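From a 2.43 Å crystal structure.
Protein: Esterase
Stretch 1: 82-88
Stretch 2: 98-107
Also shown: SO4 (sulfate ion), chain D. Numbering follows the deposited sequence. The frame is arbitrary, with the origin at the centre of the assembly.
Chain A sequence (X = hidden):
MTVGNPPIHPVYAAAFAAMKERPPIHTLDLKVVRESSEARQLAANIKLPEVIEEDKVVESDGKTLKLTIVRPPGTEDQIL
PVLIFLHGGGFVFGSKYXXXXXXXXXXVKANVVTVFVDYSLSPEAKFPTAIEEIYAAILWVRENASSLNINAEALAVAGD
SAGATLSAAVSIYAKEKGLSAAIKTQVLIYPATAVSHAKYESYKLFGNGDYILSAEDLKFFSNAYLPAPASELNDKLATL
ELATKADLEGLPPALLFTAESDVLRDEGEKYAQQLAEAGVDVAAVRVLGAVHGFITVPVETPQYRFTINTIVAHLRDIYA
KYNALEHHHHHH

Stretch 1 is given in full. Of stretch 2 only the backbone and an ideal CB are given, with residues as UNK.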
# COMPACT_ATOMS: atom_id res chain seq x y z
N VAL A 82 19.49 -8.04 -8.31
CA VAL A 82 19.01 -7.92 -9.69
C VAL A 82 17.46 -7.97 -9.78
O VAL A 82 16.79 -8.70 -9.03
CB VAL A 82 19.65 -9.02 -10.60
CG1 VAL A 82 19.31 -10.43 -10.11
CG2 VAL A 82 19.28 -8.83 -12.06
N LEU A 83 16.90 -7.13 -10.67
CA LEU A 83 15.46 -7.05 -10.91
C LEU A 83 15.11 -7.35 -12.37
O LEU A 83 15.55 -6.63 -13.27
CB LEU A 83 14.94 -5.65 -10.54
CG LEU A 83 13.47 -5.31 -10.85
CD1 LEU A 83 12.52 -6.24 -10.07
CD2 LEU A 83 13.17 -3.84 -10.55
N ILE A 84 14.30 -8.39 -12.61
CA ILE A 84 13.82 -8.71 -13.96
C ILE A 84 12.56 -7.90 -14.24
O ILE A 84 11.54 -8.12 -13.58
CB ILE A 84 13.48 -10.22 -14.10
CG1 ILE A 84 14.65 -11.09 -13.60
CG2 ILE A 84 13.11 -10.55 -15.53
CD1 ILE A 84 15.91 -10.94 -14.44
N PHE A 85 12.60 -6.97 -15.22
CA PHE A 85 11.42 -6.13 -15.46
C PHE A 85 10.71 -6.42 -16.80
O PHE A 85 11.32 -6.38 -17.88
CB PHE A 85 11.80 -4.64 -15.40
CG PHE A 85 10.61 -3.73 -15.35
CD1 PHE A 85 10.05 -3.38 -14.13
CD2 PHE A 85 10.02 -3.26 -16.51
CE1 PHE A 85 8.95 -2.56 -14.08
CE2 PHE A 85 8.91 -2.44 -16.46
CZ PHE A 85 8.38 -2.09 -15.24
N LEU A 86 9.41 -6.67 -16.70
CA LEU A 86 8.58 -7.08 -17.83
C LEU A 86 7.50 -6.03 -18.10
O LEU A 86 6.57 -5.88 -17.30
CB LEU A 86 7.94 -8.42 -17.51
CG LEU A 86 8.96 -9.41 -16.94
CD1 LEU A 86 8.33 -10.70 -16.42
CD2 LEU A 86 10.02 -9.71 -18.01
N HIS A 87 7.62 -5.32 -19.22
CA HIS A 87 6.74 -4.17 -19.49
C HIS A 87 5.34 -4.54 -20.00
O HIS A 87 5.15 -5.57 -20.64
CB HIS A 87 7.39 -3.23 -20.52
CG HIS A 87 7.40 -3.78 -21.92
ND1 HIS A 87 6.33 -3.65 -22.77
CD2 HIS A 87 8.37 -4.44 -22.60
CE1 HIS A 87 6.63 -4.23 -23.93
NE2 HIS A 87 7.86 -4.70 -23.85
N GLY A 88 4.37 -3.65 -19.75
CA GLY A 88 3.02 -3.82 -20.27
C GLY A 88 2.80 -3.28 -21.68
O GLY A 88 3.75 -2.91 -22.38
N UNK A 98 8.85 3.56 -23.86
CA UNK A 98 7.53 3.82 -23.28
C UNK A 98 7.55 3.70 -21.74
O UNK A 98 6.80 4.39 -21.06
CB UNK A 98 6.50 2.85 -23.87
N UNK A 99 8.42 2.84 -21.21
CA UNK A 99 8.43 2.58 -19.77
C UNK A 99 9.65 3.19 -19.06
O UNK A 99 10.03 2.76 -17.96
CB UNK A 99 8.40 1.07 -19.52
N UNK A 100 10.23 4.23 -19.66
CA UNK A 100 11.51 4.73 -19.21
C UNK A 100 11.44 5.36 -17.81
O UNK A 100 12.43 5.33 -17.06
CB UNK A 100 12.04 5.75 -20.22
N UNK A 101 10.29 5.91 -17.43
CA UNK A 101 10.19 6.59 -16.13
C UNK A 101 10.13 5.59 -14.93
O UNK A 101 10.95 5.70 -14.01
CB UNK A 101 8.95 7.48 -16.12
N UNK A 102 9.19 4.61 -14.94
CA UNK A 102 9.25 3.68 -13.79
C UNK A 102 10.51 2.80 -13.71
O UNK A 102 10.94 2.47 -12.60
CB UNK A 102 8.03 2.76 -13.83
N UNK A 103 11.11 2.44 -14.85
CA UNK A 103 12.33 1.62 -14.84
C UNK A 103 13.52 2.37 -14.23
O UNK A 103 14.24 1.84 -13.37
CB UNK A 103 12.67 1.18 -16.26
N UNK A 104 13.71 3.61 -14.65
CA UNK A 104 14.82 4.40 -14.13
C UNK A 104 14.61 4.79 -12.65
O UNK A 104 15.58 4.78 -11.88
CB UNK A 104 15.00 5.66 -14.98
N UNK A 105 13.36 5.04 -12.26
CA UNK A 105 13.01 5.30 -10.84
C UNK A 105 13.30 4.10 -9.90
O UNK A 105 13.93 4.24 -8.85
CB UNK A 105 11.53 5.66 -10.74
N UNK A 106 12.79 2.92 -10.26
CA UNK A 106 13.04 1.71 -9.47
C UNK A 106 14.54 1.39 -9.34
O UNK A 106 15.02 0.99 -8.27
CB UNK A 106 12.31 0.52 -10.10
N UNK A 107 15.27 1.56 -10.44
CA UNK A 107 16.69 1.22 -10.49
C UNK A 107 17.52 2.04 -9.49
O UNK A 107 18.24 1.47 -8.68
CB UNK A 107 17.22 1.44 -11.91
S SO4 D . 19.51 8.32 -23.20
O1 SO4 D . 20.10 8.76 -24.47
O2 SO4 D . 20.45 7.44 -22.50
O3 SO4 D . 19.23 9.48 -22.34
O4 SO4 D . 18.28 7.58 -23.47

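Strand 82-86 and helix 100-107 run nearly antiparallel, at 169°, with axes 10.8 Å apart at closest approach, so side chains must fill the gap. The CA-to-CB bonds of Leu 83, Phe 85 and, just past the strand, His 87 point toward stretch 2; the end of the His 87 side chain leads away.

Position 98 lies in the loop, its CB beyond reach of stretch 1. Small polar residues suit such a place, among many others. It is Thr 98.

Position 99 comes right before the helix, where a capping residue such as Ser, Thr, Asp or Asn is a common choice. Yet its CB points toward stretch 1, with the ideal CB 4.5 Å from His 87 CB and 4.7 Å from Phe 85 CE2, and the Gly 88 backbone lies farther along. A flat side chain with polar edges could use all three; Asn, Gln or His are candidates, and an aromatic ring answers the carbon neighbours best. The residue is His 99. Its ring takes His 87 CB squarely over one face, 3.6 Å from the centroid, while its NE2 comes 3.3 Å from Gly 88 N. His 99 CD2 lies 4.4 Å from Phe 85 CE2, at the edge of the Phe 85 ring. The other nitrogen, His 99 ND1, shares a 2.9 Å hydrogen bond with Thr 98 OG1.

Positions 100 and 101 begin the helix out of reach of the strand, so helix-compatible residues of many kinds, polar or apolar, would do. They are Ile 100 and Lys 101.

Position 102 points toward stretch 1, but its ideal CB is still 5.1 Å from Phe 85 CZ. A compact apolar residue would fit, and the first turn of a helix also tolerates proline, having no need of its amide. Pro 102, whose phi of -66° suits its ring, borders the contact without joining it.

At 103 the CB points sideways, its ideal position 5.2 Å from Phe 85 CD2. Val, Ile, Leu or Met could reach the ring. Val 103, with chi1 t, lays CG2 over one face of Phe 85, 3.8 Å from its CD2.

At 104 and 105 stretch 1 again makes no demand. A long basic chain at 104 could extend to the sulfate, and 105, four residues after Lys 101, suits an acidic partner. Arg 104 makes a weak hydrogen bond from NH2 to sulfate O4 at 3.4 Å, and Asp 105 OD1 forms a salt bridge with Lys 101 NZ at 3.5 Å.

Position 106 points toward the strand, its ideal CB 4.5 Å from Leu 83 CD2 and Phe 85 within range of a longer chain. Leu, Met or Ile would suit. Leu 106 (m, t) brings CD1 to 4.0 Å from Phe 85 CE1, and its CB lies 4.5 Å from Leu 83 CD2.

Position 107 points sideways, with nothing of stretch 1 within 5.5 Å of its ideal CB. Many residues are possible; Thr 107 turns OG1 back to Val 103 O, a 2.8 Å hydrogen bond.

Stretch 2 98-107: THIKPVRDLT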
# COMPACT_ATOMS: atom_id res chain seq x y z
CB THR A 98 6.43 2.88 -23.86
OG1 THR A 98 6.75 1.51 -23.57
CG2 THR A 98 6.32 3.04 -25.38
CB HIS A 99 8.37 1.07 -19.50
CG HIS A 99 7.00 0.49 -19.70
ND1 HIS A 99 6.40 0.40 -20.94
CD2 HIS A 99 6.11 -0.01 -18.81
CE1 HIS A 99 5.20 -0.14 -20.80
NE2 HIS A 99 5.00 -0.40 -19.52
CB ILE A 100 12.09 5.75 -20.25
CG1 ILE A 100 13.57 6.05 -19.93
CG2 ILE A 100 11.28 7.05 -20.31
CD1 ILE A 100 14.22 7.05 -20.87
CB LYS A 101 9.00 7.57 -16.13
CG LYS A 101 8.70 8.23 -14.79
CD LYS A 101 9.81 9.19 -14.39
CE LYS A 101 9.45 10.00 -13.12
NZ LYS A 101 10.63 10.78 -12.62
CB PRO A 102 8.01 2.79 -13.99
CG PRO A 102 7.67 2.91 -15.45
CD PRO A 102 8.06 4.33 -15.82
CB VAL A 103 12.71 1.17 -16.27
CG1 VAL A 103 14.12 0.61 -16.30
CG2 VAL A 103 11.71 0.14 -16.77
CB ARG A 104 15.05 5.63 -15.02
CG ARG A 104 15.76 5.23 -16.33
CD ARG A 104 16.26 6.38 -17.21
NE ARG A 104 16.79 5.83 -18.47
CZ ARG A 104 17.44 6.52 -19.40
NH1 ARG A 104 17.68 7.81 -19.24
NH2 ARG A 104 17.86 5.91 -20.50
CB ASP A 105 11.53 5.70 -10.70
CG ASP A 105 11.27 7.16 -11.10
OD1 ASP A 105 12.25 7.89 -11.36
OD2 ASP A 105 10.10 7.59 -11.11
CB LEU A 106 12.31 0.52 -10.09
CG LEU A 106 10.78 0.64 -10.05
CD1 LEU A 106 10.09 -0.45 -10.87
CD2 LEU A 106 10.27 0.62 -8.60
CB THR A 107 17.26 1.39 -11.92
OG1 THR A 107 16.63 0.43 -12.80
CG2 THR A 107 18.78 1.18 -11.95
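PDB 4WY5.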